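Local coordinates for Serine/threonine-protein kinase Tel1 (Chaetomium thermophilum, PDB 6SKY) that probably acts as a DNA-damage sensor kinase, transferring phosphate from ATP to serine or threonine in Ser/Thr-Gln motifs to start checkpoint signalling, at residues D2265-K2270 against A2296-E2301; E2273-E2278 against G2289-Q2294; K2375-N2380 against M2399-E2404. All blocks are in the same frame, centred on the assembly; numbering follows the deposited sequence.

Interaction 1: residues D2265-K2270 against A2296-E2301; sequences DAIQKK and AVFCDE
Phe2298 reaches from helix 2286-2303 to the flank of helix 2264-2279, where Ile2267 and Gln2268 receive its ring. The outer end of the phenyl group makes the contact. Gln2268 CB lies 3.8 Å from Phe2298 CE2 and 4.1 Å from Phe2298 CZ, while Ile2267 CG2 approaches the other ring side at Phe2298 CE1, 4.2 Å away. Both aliphatic groups come in at a slant, neither squarely over the ring nor in line with it. The ring gets this far across because Phe2298 CG is swung opposite its own backbone N (chi1 174°), and it carries about half of the 149 Å² buried between the segments, whose closest CA atoms, those of Gln2268 and Phe2298, are 8.5 Å apart. Ile2267 and Phe2298 are buried; Ile2267 also packs on Val2256 and Ser2257 of helix 2245-2259.

The stem of Gln2268 packs as closely as anything here, but the residue is partly exposed and its polar end lies at the margin of the contact. Its extended chain crosses the phenyl group at about a right angle, with the amide plane turned 69° from the ring, and brings Gln2268 OE1 to 4.0 Å from Phe2298 CE2. The amide nitrogen turns elsewhere, donating to Glu2273, five residues further along the same helix. Asp2265, Lys2269 and Lys2270 stand exposed on helix 2264-2279, away from the ring. No hydrogen bond spans the two segments. On the far side of helix 2286-2303, Asp2300 forms a salt bridge with Arg2397; on its flank, Cys2299 packs against Leu2376 of helix 2348-2387. Successive helices running in broadly opposite directions and joined by side-chain packing of this kind are characteristic of the alpha-solenoid of the FAT domain.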
ATOM      1  N   ASP A2265     -29.213   6.977   3.433  1.00 34.04           N
ATOM      2  CA  ASP A2265     -30.417   7.750   3.691  1.00 34.04           C
ATOM      3  C   ASP A2265     -30.205   8.827   4.740  1.00 34.04           C
ATOM      4  O   ASP A2265     -30.938   9.818   4.750  1.00 34.04           O
ATOM      5  CB  ASP A2265     -31.550   6.819   4.124  1.00 34.04           C
ATOM      6  CG  ASP A2265     -32.879   7.529   4.222  1.00 34.04           C
ATOM      7  OD1 ASP A2265     -33.165   8.375   3.350  1.00 34.04           O
ATOM      8  OD2 ASP A2265     -33.646   7.233   5.162  1.00 34.04           O
ATOM      9  N   ALA A2266     -29.224   8.653   5.621  1.00 30.19           N
ATOM     10  CA  ALA A2266     -28.840   9.691   6.562  1.00 30.19           C
ATOM     11  C   ALA A2266     -27.820  10.649   5.980  1.00 30.19           C
ATOM     12  O   ALA A2266     -27.751  11.799   6.413  1.00 30.19           O
ATOM     13  CB  ALA A2266     -28.274   9.065   7.834  1.00 30.19           C
ATOM     14  N   ILE A2267     -27.021  10.201   5.012  1.00 27.75           N
ATOM     15  CA  ILE A2267     -26.092  11.101   4.343  1.00 27.75           C
ATOM     16  C   ILE A2267     -26.851  12.196   3.618  1.00 27.75           C
ATOM     17  O   ILE A2267     -26.476  13.368   3.674  1.00 27.75           O
ATOM     18  CB  ILE A2267     -25.183  10.322   3.383  1.00 27.75           C
ATOM     19  CG1 ILE A2267     -24.338   9.322   4.148  1.00 27.75           C
ATOM     20  CG2 ILE A2267     -24.276  11.257   2.651  1.00 27.75           C
ATOM     21  CD1 ILE A2267     -23.518   8.457   3.269  1.00 27.75           C
ATOM     22  N   GLN A2268     -27.931  11.840   2.934  1.00 32.16           N
ATOM     23  CA  GLN A2268     -28.706  12.841   2.219  1.00 32.16           C
ATOM     24  C   GLN A2268     -29.467  13.747   3.169  1.00 32.16           C
ATOM     25  O   GLN A2268     -29.700  14.916   2.859  1.00 32.16           O
ATOM     26  CB  GLN A2268     -29.674  12.162   1.263  1.00 32.16           C
ATOM     27  CG  GLN A2268     -30.527  13.120   0.490  1.00 32.16           C
ATOM     28  CD  GLN A2268     -31.639  12.430  -0.234  1.00 32.16           C
ATOM     29  OE1 GLN A2268     -31.604  11.224  -0.431  1.00 32.16           O
ATOM     30  NE2 GLN A2268     -32.644  13.191  -0.634  1.00 32.16           N
ATOM     31  N   LYS A2269     -29.854  13.235   4.326  1.00 33.55           N
ATOM     32  CA  LYS A2269     -30.654  14.009   5.260  1.00 33.55           C
ATOM     33  C   LYS A2269     -29.812  14.953   6.103  1.00 33.55           C
ATOM     34  O   LYS A2269     -30.283  16.033   6.468  1.00 33.55           O
ATOM     35  CB  LYS A2269     -31.436  13.052   6.152  1.00 33.55           C
ATOM     36  CG  LYS A2269     -32.298  13.691   7.203  1.00 33.55           C
ATOM     37  CD  LYS A2269     -32.791  12.627   8.164  1.00 33.55           C
ATOM     38  CE  LYS A2269     -33.798  13.180   9.157  1.00 33.55           C
ATOM     39  NZ  LYS A2269     -34.360  12.100  10.015  1.00 33.55           N
ATOM     40  N   LYS A2270     -28.571  14.583   6.406  1.00 27.79           N
ATOM     41  CA  LYS A2270     -27.729  15.359   7.302  1.00 27.79           C
ATOM     42  C   LYS A2270     -26.706  16.232   6.597  1.00 27.79           C
ATOM     43  O   LYS A2270     -26.269  17.223   7.183  1.00 27.79           O
ATOM     44  CB  LYS A2270     -26.981  14.434   8.258  1.00 27.79           C
ATOM     45  CG  LYS A2270     -27.866  13.661   9.179  1.00 27.79           C
ATOM     46  CD  LYS A2270     -27.091  12.587   9.893  1.00 27.79           C
ATOM     47  CE  LYS A2270     -26.008  13.183  10.745  1.00 27.79           C
ATOM     48  NZ  LYS A2270     -25.278  12.133  11.495  1.00 27.79           N
ATOM     49  N   ALA A2296     -25.669  15.270  -7.377  1.00 27.94           N
ATOM     50  CA  ALA A2296     -26.000  14.490  -8.564  1.00 27.94           C
ATOM     51  C   ALA A2296     -25.262  13.163  -8.586  1.00 27.94           C
ATOM     52  O   ALA A2296     -25.848  12.128  -8.908  1.00 27.94           O
ATOM     53  CB  ALA A2296     -25.681  15.289  -9.817  1.00 27.94           C
ATOM     54  N   VAL A2297     -23.975  13.168  -8.249  1.00 29.20           N
ATOM     55  CA  VAL A2297     -23.216  11.926  -8.224  1.00 29.20           C
ATOM     56  C   VAL A2297     -23.733  10.996  -7.137  1.00 29.20           C
ATOM     57  O   VAL A2297     -23.804   9.778  -7.333  1.00 29.20           O
ATOM     58  CB  VAL A2297     -21.722  12.235  -8.057  1.00 29.20           C
ATOM     59  CG1 VAL A2297     -20.954  10.979  -7.789  1.00 29.20           C
ATOM     60  CG2 VAL A2297     -21.208  12.887  -9.304  1.00 29.20           C
ATOM     61  N   PHE A2298     -24.133  11.544  -5.987  1.00 30.04           N
ATOM     62  CA  PHE A2298     -24.746  10.720  -4.950  1.00 30.04           C
ATOM     63  C   PHE A2298     -26.014  10.038  -5.449  1.00 30.04           C
ATOM     64  O   PHE A2298     -26.166   8.820  -5.318  1.00 30.04           O
ATOM     65  CB  PHE A2298     -25.045  11.569  -3.720  1.00 30.04           C
ATOM     66  CG  PHE A2298     -25.807  10.848  -2.655  1.00 30.04           C
ATOM     67  CD1 PHE A2298     -25.159  10.036  -1.753  1.00 30.04           C
ATOM     68  CD2 PHE A2298     -27.173  10.995  -2.546  1.00 30.04           C
ATOM     69  CE1 PHE A2298     -25.855   9.381  -0.785  1.00 30.04           C
ATOM     70  CE2 PHE A2298     -27.869  10.338  -1.579  1.00 30.04           C
ATOM     71  CZ  PHE A2298     -27.210   9.535  -0.698  1.00 30.04           C
ATOM     72  N   CYS A2299     -26.946  10.808  -6.012  1.00 35.71           N
ATOM     73  CA  CYS A2299     -28.198  10.216  -6.477  1.00 35.71           C
ATOM     74  C   CYS A2299     -27.959   9.197  -7.583  1.00 35.71           C
ATOM     75  O   CYS A2299     -28.617   8.150  -7.632  1.00 35.71           O
ATOM     76  CB  CYS A2299     -29.149  11.303  -6.960  1.00 35.71           C
ATOM     77  SG  CYS A2299     -29.817  12.339  -5.673  1.00 35.71           S
ATOM     78  N   ASP A2300     -27.021   9.481  -8.483  1.00 39.23           N
ATOM     79  CA  ASP A2300     -26.700   8.528  -9.536  1.00 39.23           C
ATOM     80  C   ASP A2300     -26.185   7.226  -8.950  1.00 39.23           C
ATOM     81  O   ASP A2300     -26.609   6.142  -9.353  1.00 39.23           O
ATOM     82  CB  ASP A2300     -25.668   9.131 -10.480  1.00 39.23           C
ATOM     83  CG  ASP A2300     -25.618   8.432 -11.805  1.00 39.23           C
ATOM     84  OD1 ASP A2300     -26.416   7.503 -12.018  1.00 39.23           O
ATOM     85  OD2 ASP A2300     -24.781   8.813 -12.642  1.00 39.23           O
ATOM     86  N   GLU A2301     -25.263   7.316  -7.996  1.00 40.37           N
ATOM     87  CA  GLU A2301     -24.760   6.119  -7.338  1.00 40.37           C
ATOM     88  C   GLU A2301     -25.866   5.375  -6.607  1.00 40.37           C
ATOM     89  O   GLU A2301     -25.797   4.154  -6.458  1.00 40.37           O
ATOM     90  CB  GLU A2301     -23.644   6.511  -6.381  1.00 40.37           C
ATOM     91  CG  GLU A2301     -23.059   5.392  -5.580  1.00 40.37           C
ATOM     92  CD  GLU A2301     -22.141   5.909  -4.496  1.00 40.37           C
ATOM     93  OE1 GLU A2301     -22.102   7.144  -4.298  1.00 40.37           O
ATOM     94  OE2 GLU A2301     -21.461   5.091  -3.842  1.00 40.37           O
TER

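Interaction 2: residues E2273-E2278 against G2289-Q2294; sequences EPALKE and GQVFHQ
Leu2276 lies across Val2291 with its two methyl branches spread apart, and each branch has its own partner. Leu2276 CD1 meets Val2291 CG1 at 3.5 Å. Just behind, Leu2276 CG is 4.0 Å from Val2291 CG1. The other branch, Leu2276 CD2, approaches the rim of the Phe2292 ring close to its plane, 4.1 Å from Phe2292 CE1. The two side chains of helix 2286-2303 are set differently to share this leucine: Val2291 directs CG1 straight across, opposite its backbone N (chi1 177°), whereas Phe2292 folds back beside its own N (chi1 -70°) and offers the ring edge from the flank. Ala2275 adds a small apolar patch next to them, with Ala2275 CB 4.1 Å from Val2291 CG1, so that this one methyl group is met by both Ala2275 and Leu2276.

The contact is wholly apolar. The local axes are 10.0 Å apart, with their directions 151° from each other, as in the two arms of an antiparallel helical hairpin; Leu2279, the last residue of the first arm, also touches Val2291 and Phe2292. Helix 2245-2259 borders one side, through Ser2246 against Val2291 and a salt bridge from Arg2245 to Glu2278. Helix 2348-2387 covers another, where Asn2380, Leu2383 and Ser2384 pack on Phe2292.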
ATOM      1  N   GLU A2273     -28.708  17.751   1.707  1.00 34.04           N
ATOM      2  CA  GLU A2273     -29.815  18.691   1.640  1.00 34.04           C
ATOM      3  C   GLU A2273     -29.555  19.914   2.514  1.00 34.04           C
ATOM      4  O   GLU A2273     -29.909  21.031   2.116  1.00 34.04           O
ATOM      5  CB  GLU A2273     -31.117  18.005   2.029  1.00 34.04           C
ATOM      6  CG  GLU A2273     -31.542  16.956   1.042  1.00 34.04           C
ATOM      7  CD  GLU A2273     -32.733  16.168   1.517  1.00 34.04           C
ATOM      8  OE1 GLU A2273     -33.270  16.492   2.597  1.00 34.04           O
ATOM      9  OE2 GLU A2273     -33.135  15.219   0.811  1.00 34.04           O
ATOM     10  N   PRO A2274     -28.953  19.767   3.700  1.00 31.16           N
ATOM     11  CA  PRO A2274     -28.451  20.962   4.384  1.00 31.16           C
ATOM     12  C   PRO A2274     -27.491  21.786   3.552  1.00 31.16           C
ATOM     13  O   PRO A2274     -27.513  23.010   3.654  1.00 31.16           O
ATOM     14  CB  PRO A2274     -27.776  20.378   5.623  1.00 31.16           C
ATOM     15  CG  PRO A2274     -28.575  19.223   5.926  1.00 31.16           C
ATOM     16  CD  PRO A2274     -28.965  18.618   4.618  1.00 31.16           C
ATOM     17  N   ALA A2275     -26.654  21.167   2.723  1.00 30.82           N
ATOM     18  CA  ALA A2275     -25.731  21.943   1.905  1.00 30.82           C
ATOM     19  C   ALA A2275     -26.475  22.734   0.839  1.00 30.82           C
ATOM     20  O   ALA A2275     -26.223  23.932   0.646  1.00 30.82           O
ATOM     21  CB  ALA A2275     -24.693  21.027   1.273  1.00 30.82           C
ATOM     22  N   LEU A2276     -27.406  22.086   0.139  1.00 35.49           N
ATOM     23  CA  LEU A2276     -28.199  22.826  -0.837  1.00 35.49           C
ATOM     24  C   LEU A2276     -28.995  23.938  -0.179  1.00 35.49           C
ATOM     25  O   LEU A2276     -29.216  24.986  -0.790  1.00 35.49           O
ATOM     26  CB  LEU A2276     -29.138  21.895  -1.594  1.00 35.49           C
ATOM     27  CG  LEU A2276     -28.597  21.270  -2.877  1.00 35.49           C
ATOM     28  CD1 LEU A2276     -27.730  20.084  -2.574  1.00 35.49           C
ATOM     29  CD2 LEU A2276     -29.740  20.856  -3.762  1.00 35.49           C
ATOM     30  N   LYS A2277     -29.431  23.737   1.060  1.00 39.70           N
ATOM     31  CA  LYS A2277     -30.145  24.797   1.759  1.00 39.70           C
ATOM     32  C   LYS A2277     -29.206  25.916   2.193  1.00 39.70           C
ATOM     33  O   LYS A2277     -29.616  27.078   2.251  1.00 39.70           O
ATOM     34  CB  LYS A2277     -30.881  24.208   2.954  1.00 39.70           C
ATOM     35  CG  LYS A2277     -31.775  25.178   3.672  1.00 39.70           C
ATOM     36  CD  LYS A2277     -32.643  24.468   4.693  1.00 39.70           C
ATOM     37  CE  LYS A2277     -33.581  25.448   5.384  1.00 39.70           C
ATOM     38  NZ  LYS A2277     -34.402  24.793   6.438  1.00 39.70           N
ATOM     39  N   GLU A2278     -27.951  25.590   2.501  1.00 39.59           N
ATOM     40  CA  GLU A2278     -26.979  26.617   2.850  1.00 39.59           C
ATOM     41  C   GLU A2278     -26.608  27.468   1.654  1.00 39.59           C
ATOM     42  O   GLU A2278     -26.167  28.605   1.827  1.00 39.59           O
ATOM     43  CB  GLU A2278     -25.711  25.997   3.425  1.00 39.59           C
ATOM     44  CG  GLU A2278     -25.884  25.375   4.778  1.00 39.59           C
ATOM     45  CD  GLU A2278     -26.394  26.351   5.800  1.00 39.59           C
ATOM     46  OE1 GLU A2278     -25.843  27.465   5.876  1.00 39.59           O
ATOM     47  OE2 GLU A2278     -27.353  26.010   6.522  1.00 39.59           O
ATOM     48  N   GLY A2289     -21.516  24.890  -7.856  1.00 35.92           N
ATOM     49  CA  GLY A2289     -21.137  23.813  -8.750  1.00 35.92           C
ATOM     50  C   GLY A2289     -20.697  22.576  -7.999  1.00 35.92           C
ATOM     51  O   GLY A2289     -21.108  21.462  -8.325  1.00 35.92           O
ATOM     52  N   GLN A2290     -19.874  22.757  -6.968  1.00 36.63           N
ATOM     53  CA  GLN A2290     -19.420  21.621  -6.177  1.00 36.63           C
ATOM     54  C   GLN A2290     -20.577  20.956  -5.448  1.00 36.63           C
ATOM     55  O   GLN A2290     -20.684  19.726  -5.434  1.00 36.63           O
ATOM     56  CB  GLN A2290     -18.346  22.075  -5.194  1.00 36.63           C
ATOM     57  CG  GLN A2290     -17.804  20.985  -4.295  1.00 36.63           C
ATOM     58  CD  GLN A2290     -17.016  19.935  -5.044  1.00 36.63           C
ATOM     59  OE1 GLN A2290     -17.586  19.030  -5.654  1.00 36.63           O
ATOM     60  NE2 GLN A2290     -15.696  20.038  -4.990  1.00 36.63           N
ATOM     61  N   VAL A2291     -21.474  21.749  -4.863  1.00 30.47           N
ATOM     62  CA  VAL A2291     -22.608  21.169  -4.146  1.00 30.47           C
ATOM     63  C   VAL A2291     -23.504  20.372  -5.090  1.00 30.47           C
ATOM     64  O   VAL A2291     -23.928  19.250  -4.776  1.00 30.47           O
ATOM     65  CB  VAL A2291     -23.392  22.274  -3.420  1.00 30.47           C
ATOM     66  CG1 VAL A2291     -24.594  21.707  -2.751  1.00 30.47           C
ATOM     67  CG2 VAL A2291     -22.520  22.940  -2.411  1.00 30.47           C
ATOM     68  N   PHE A2292     -23.803  20.931  -6.261  1.00 28.92           N
ATOM     69  CA  PHE A2292     -24.714  20.277  -7.192  1.00 28.92           C
ATOM     70  C   PHE A2292     -24.100  19.024  -7.787  1.00 28.92           C
ATOM     71  O   PHE A2292     -24.790  18.017  -7.959  1.00 28.92           O
ATOM     72  CB  PHE A2292     -25.106  21.240  -8.302  1.00 28.92           C
ATOM     73  CG  PHE A2292     -25.985  22.351  -7.856  1.00 28.92           C
ATOM     74  CD1 PHE A2292     -26.992  22.128  -6.961  1.00 28.92           C
ATOM     75  CD2 PHE A2292     -25.806  23.624  -8.346  1.00 28.92           C
ATOM     76  CE1 PHE A2292     -27.798  23.148  -6.556  1.00 28.92           C
ATOM     77  CE2 PHE A2292     -26.611  24.641  -7.940  1.00 28.92           C
ATOM     78  CZ  PHE A2292     -27.607  24.403  -7.047  1.00 28.92           C
ATOM     79  N   HIS A2293     -22.812  19.056  -8.112  1.00 29.43           N
ATOM     80  CA  HIS A2293     -22.172  17.848  -8.608  1.00 29.43           C
ATOM     81  C   HIS A2293     -22.130  16.768  -7.541  1.00 29.43           C
ATOM     82  O   HIS A2293     -22.360  15.592  -7.835  1.00 29.43           O
ATOM     83  CB  HIS A2293     -20.768  18.163  -9.096  1.00 29.43           C
ATOM     84  CG  HIS A2293     -20.048  16.978  -9.644  1.00 29.43           C
ATOM     85  ND1 HIS A2293     -20.333  16.443 -10.878  1.00 29.43           N
ATOM     86  CD2 HIS A2293     -19.060  16.219  -9.121  1.00 29.43           C
ATOM     87  CE1 HIS A2293     -19.546  15.405 -11.096  1.00 29.43           C
ATOM     88  NE2 HIS A2293     -18.768  15.246 -10.044  1.00 29.43           N
ATOM     89  N   GLN A2294     -21.832  17.147  -6.299  1.00 27.85           N
ATOM     90  CA  GLN A2294     -21.886  16.212  -5.184  1.00 27.85           C
ATOM     91  C   GLN A2294     -23.228  15.504  -5.120  1.00 27.85           C
ATOM     92  O   GLN A2294     -23.301  14.271  -5.063  1.00 27.85           O
ATOM     93  CB  GLN A2294     -21.634  16.977  -3.890  1.00 27.85           C
ATOM     94  CG  GLN A2294     -21.258  16.137  -2.717  1.00 27.85           C
ATOM     95  CD  GLN A2294     -19.912  15.535  -2.894  1.00 27.85           C
ATOM     96  OE1 GLN A2294     -18.934  16.237  -3.138  1.00 27.85           O
ATOM     97  NE2 GLN A2294     -19.841  14.221  -2.796  1.00 27.85           N
TER

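Interaction 3: residues K2375-N2380 against M2399-E2404; sequences KLCIEN and MALWLE
Cys2377 and Ile2378 meet Leu2401 with no flat group between them; the indole of Trp2402 stands to the side and is held by other parts of the fold. It packs edge-to-face with Phe2445, touches Leu2448 of the same helix, 2444-2459, and has its NE1 hydrogen-bonded to Asn2412. The nearest approach of the Trp2402 side chain to residues 2375-2380 is 5.0 Å, although the CA atoms of Ile2378 and Trp2402, 7.7 Å apart, are the closest pair across the segments. The setting is the alpha-solenoid part of the FAT region, in which helix 2348-2387 is followed by helix 2394-2404 running back in roughly the opposite direction.

Leu2401 bridges the two helices with a single methyl. Leu2401 CD2 sits 3.6 Å from Cys2377 SG and 3.8 Å from Ile2378 CG1, between two neighbouring residues of the facing helix. The leucine is thrown forward by having CG opposite its backbone N (chi1 -174°). The thiol of Cys2377 is likewise directed outwards, while Ile2378 has CG1 tucked beside its own N (chi1 -80°), so two differently turned side chains converge on one methyl carbon. Both are buried, as is Leu2401, and no hydrogen bond crosses the contact.

The apolar layer continues toward helix 2409-2418, where Ile2378 packs on Ala2411 and Val2415. The side facing helix 2286-2303 is mixed, with Asp2300 against Cys2377. There Asn2380 lies against Phe2295 and Ala2296, and its amide folds back along its own helix: Asn2380 ND2 makes a weak, bent bond to Leu2376 O at 2.7 Å, an oxygen that also accepts the backbone Asn2380 N at 3.0 Å.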
ATOM      1  N   LYS A2375     -35.235  12.012 -10.667  1.00 37.02           N
ATOM      2  CA  LYS A2375     -35.490  13.445 -10.765  1.00 37.02           C
ATOM      3  C   LYS A2375     -34.323  14.253 -10.224  1.00 37.02           C
ATOM      4  O   LYS A2375     -33.827  15.172 -10.884  1.00 37.02           O
ATOM      5  CB  LYS A2375     -36.762  13.813 -10.011  1.00 37.02           C
ATOM      6  CG  LYS A2375     -38.020  13.729 -10.817  1.00 37.02           C
ATOM      7  CD  LYS A2375     -39.215  14.058  -9.952  1.00 37.02           C
ATOM      8  CE  LYS A2375     -40.512  13.916 -10.723  1.00 37.02           C
ATOM      9  NZ  LYS A2375     -41.715  14.193  -9.887  1.00 37.02           N
ATOM     10  N   LEU A2376     -33.883  13.934  -9.007  1.00 32.54           N
ATOM     11  CA  LEU A2376     -32.816  14.714  -8.391  1.00 32.54           C
ATOM     12  C   LEU A2376     -31.520  14.600  -9.177  1.00 32.54           C
ATOM     13  O   LEU A2376     -30.787  15.582  -9.319  1.00 32.54           O
ATOM     14  CB  LEU A2376     -32.603  14.267  -6.953  1.00 32.54           C
ATOM     15  CG  LEU A2376     -33.753  14.537  -6.000  1.00 32.54           C
ATOM     16  CD1 LEU A2376     -33.434  13.954  -4.656  1.00 32.54           C
ATOM     17  CD2 LEU A2376     -33.974  16.015  -5.895  1.00 32.54           C
ATOM     18  N   CYS A2377     -31.232  13.417  -9.713  1.00 32.42           N
ATOM     19  CA  CYS A2377     -30.004  13.224 -10.474  1.00 32.42           C
ATOM     20  C   CYS A2377     -29.988  14.096 -11.718  1.00 32.42           C
ATOM     21  O   CYS A2377     -29.017  14.817 -11.974  1.00 32.42           O
ATOM     22  CB  CYS A2377     -29.864  11.749 -10.843  1.00 32.42           C
ATOM     23  SG  CYS A2377     -28.289  11.278 -11.536  1.00 32.42           S
ATOM     24  N   ILE A2378     -31.061  14.052 -12.507  1.00 30.84           N
ATOM     25  CA  ILE A2378     -31.076  14.826 -13.743  1.00 30.84           C
ATOM     26  C   ILE A2378     -31.052  16.317 -13.443  1.00 30.84           C
ATOM     27  O   ILE A2378     -30.296  17.081 -14.064  1.00 30.84           O
ATOM     28  CB  ILE A2378     -32.288  14.436 -14.604  1.00 30.84           C
ATOM     29  CG1 ILE A2378     -31.997  13.145 -15.353  1.00 30.84           C
ATOM     30  CG2 ILE A2378     -32.613  15.519 -15.587  1.00 30.84           C
ATOM     31  CD1 ILE A2378     -33.116  12.697 -16.210  1.00 30.84           C
ATOM     32  N   GLU A2379     -31.858  16.757 -12.478  1.00 31.17           N
ATOM     33  CA  GLU A2379     -31.919  18.177 -12.165  1.00 31.17           C
ATOM     34  C   GLU A2379     -30.575  18.706 -11.695  1.00 31.17           C
ATOM     35  O   GLU A2379     -30.152  19.786 -12.113  1.00 31.17           O
ATOM     36  CB  GLU A2379     -32.985  18.422 -11.111  1.00 31.17           C
ATOM     37  CG  GLU A2379     -32.901  19.767 -10.465  1.00 31.17           C
ATOM     38  CD  GLU A2379     -33.941  19.938  -9.392  1.00 31.17           C
ATOM     39  OE1 GLU A2379     -34.809  19.055  -9.260  1.00 31.17           O
ATOM     40  OE2 GLU A2379     -33.894  20.954  -8.675  1.00 31.17           O
ATOM     41  N   ASN A2380     -29.878  17.961 -10.840  1.00 28.21           N
ATOM     42  CA  ASN A2380     -28.614  18.464 -10.327  1.00 28.21           C
ATOM     43  C   ASN A2380     -27.488  18.355 -11.340  1.00 28.21           C
ATOM     44  O   ASN A2380     -26.578  19.178 -11.309  1.00 28.21           O
ATOM     45  CB  ASN A2380     -28.243  17.743  -9.042  1.00 28.21           C
ATOM     46  CG  ASN A2380     -29.125  18.124  -7.893  1.00 28.21           C
ATOM     47  OD1 ASN A2380     -29.216  19.282  -7.523  1.00 28.21           O
ATOM     48  ND2 ASN A2380     -29.791  17.148  -7.326  1.00 28.21           N
ATOM     49  N   MET A2399     -26.178  13.019 -20.674  1.00 33.38           N
ATOM     50  CA  MET A2399     -26.703  12.597 -21.964  1.00 33.38           C
ATOM     51  C   MET A2399     -27.032  11.115 -21.961  1.00 33.38           C
ATOM     52  O   MET A2399     -28.093  10.707 -22.437  1.00 33.38           O
ATOM     53  CB  MET A2399     -25.695  12.929 -23.058  1.00 33.38           C
ATOM     54  CG  MET A2399     -26.264  12.897 -24.445  1.00 33.38           C
ATOM     55  SD  MET A2399     -27.815  13.799 -24.520  1.00 33.38           S
ATOM     56  CE  MET A2399     -27.270  15.452 -24.123  1.00 33.38           C
ATOM     57  N   ALA A2400     -26.128  10.291 -21.436  1.00 33.13           N
ATOM     58  CA  ALA A2400     -26.419   8.865 -21.321  1.00 33.13           C
ATOM     59  C   ALA A2400     -27.668   8.633 -20.485  1.00 33.13           C
ATOM     60  O   ALA A2400     -28.567   7.875 -20.874  1.00 33.13           O
ATOM     61  CB  ALA A2400     -25.223   8.139 -20.717  1.00 33.13           C
ATOM     62  N   LEU A2401     -27.752   9.304 -19.338  1.00 32.62           N
ATOM     63  CA  LEU A2401     -28.876   9.111 -18.434  1.00 32.62           C
ATOM     64  C   LEU A2401     -30.186   9.568 -19.054  1.00 32.62           C
ATOM     65  O   LEU A2401     -31.234   8.970 -18.808  1.00 32.62           O
ATOM     66  CB  LEU A2401     -28.604   9.858 -17.140  1.00 32.62           C
ATOM     67  CG  LEU A2401     -29.581   9.688 -15.999  1.00 32.62           C
ATOM     68  CD1 LEU A2401     -29.514   8.280 -15.490  1.00 32.62           C
ATOM     69  CD2 LEU A2401     -29.204  10.656 -14.928  1.00 32.62           C
ATOM     70  N   TRP A2402     -30.157  10.628 -19.851  1.00 32.35           N
ATOM     71  CA  TRP A2402     -31.382  11.127 -20.457  1.00 32.35           C
ATOM     72  C   TRP A2402     -31.813  10.269 -21.628  1.00 32.35           C
ATOM     73  O   TRP A2402     -33.009  10.068 -21.841  1.00 32.35           O
ATOM     74  CB  TRP A2402     -31.196  12.564 -20.916  1.00 32.35           C
ATOM     75  CG  TRP A2402     -32.416  13.175 -21.500  1.00 32.35           C
ATOM     76  CD1 TRP A2402     -33.699  12.936 -21.138  1.00 32.35           C
ATOM     77  CD2 TRP A2402     -32.468  14.134 -22.552  1.00 32.35           C
ATOM     78  NE1 TRP A2402     -34.551  13.689 -21.895  1.00 32.35           N
ATOM     79  CE2 TRP A2402     -33.817  14.434 -22.774  1.00 32.35           C
ATOM     80  CE3 TRP A2402     -31.501  14.772 -23.328  1.00 32.35           C
ATOM     81  CZ2 TRP A2402     -34.223  15.340 -23.737  1.00 32.35           C
ATOM     82  CZ3 TRP A2402     -31.907  15.669 -24.279  1.00 32.35           C
ATOM     83  CH2 TRP A2402     -33.254  15.946 -24.477  1.00 32.35           C
ATOM     84  N   LEU A2403     -30.863   9.768 -22.415  1.00 34.88           N
ATOM     85  CA  LEU A2403     -31.239   8.936 -23.546  1.00 34.88           C
ATOM     86  C   LEU A2403     -31.720   7.568 -23.098  1.00 34.88           C
ATOM     87  O   LEU A2403     -32.516   6.940 -23.798  1.00 34.88           O
ATOM     88  CB  LEU A2403     -30.072   8.798 -24.518  1.00 34.88           C
ATOM     89  CG  LEU A2403     -29.616  10.067 -25.236  1.00 34.88           C
ATOM     90  CD1 LEU A2403     -28.676   9.732 -26.365  1.00 34.88           C
ATOM     91  CD2 LEU A2403     -30.790  10.857 -25.745  1.00 34.88           C
ATOM     92  N   GLU A2404     -31.262   7.084 -21.942  1.00 42.13           N
ATOM     93  CA  GLU A2404     -31.820   5.839 -21.421  1.00 42.13           C
ATOM     94  C   GLU A2404     -33.282   6.003 -21.032  1.00 42.13           C
ATOM     95  O   GLU A2404     -34.080   5.077 -21.198  1.00 42.13           O
ATOM     96  CB  GLU A2404     -31.015   5.351 -20.225  1.00 42.13           C
ATOM     97  CG  GLU A2404     -29.693   4.728 -20.593  1.00 42.13           C
ATOM     98  CD  GLU A2404     -28.847   4.397 -19.379  1.00 42.13           C
ATOM     99  OE1 GLU A2404     -29.372   4.470 -18.249  1.00 42.13           O
ATOM    100  OE2 GLU A2404     -27.653   4.073 -19.555  1.00 42.13           O
TER

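Overall arrangement
Interactions 1 and 2 join the same helices, 2264-2279 and 2286-2303, with centres about 11 Å apart; interaction 2 lies nearer the turn between them. Interaction 3 joins helices 2348-2387 and 2394-2404, its centre about 15 Å from interaction 1 and 17 Å from interaction 2. Helix 2286-2303 links the sets, since Ala2296, Cys2299 and Asp2300 pack on residues of 2375-2380. Every touching residue of interaction 3 is buried, whereas interactions 1 and 2 each include a partly exposed one (Gln2268, Leu2276). None has cross-segment hydrogen bonds; they pair an aromatic ring with aliphatic and amide groups in interaction 1, branched aliphatics with a ring edge in interaction 2, and a thiol with aliphatics in interaction 3.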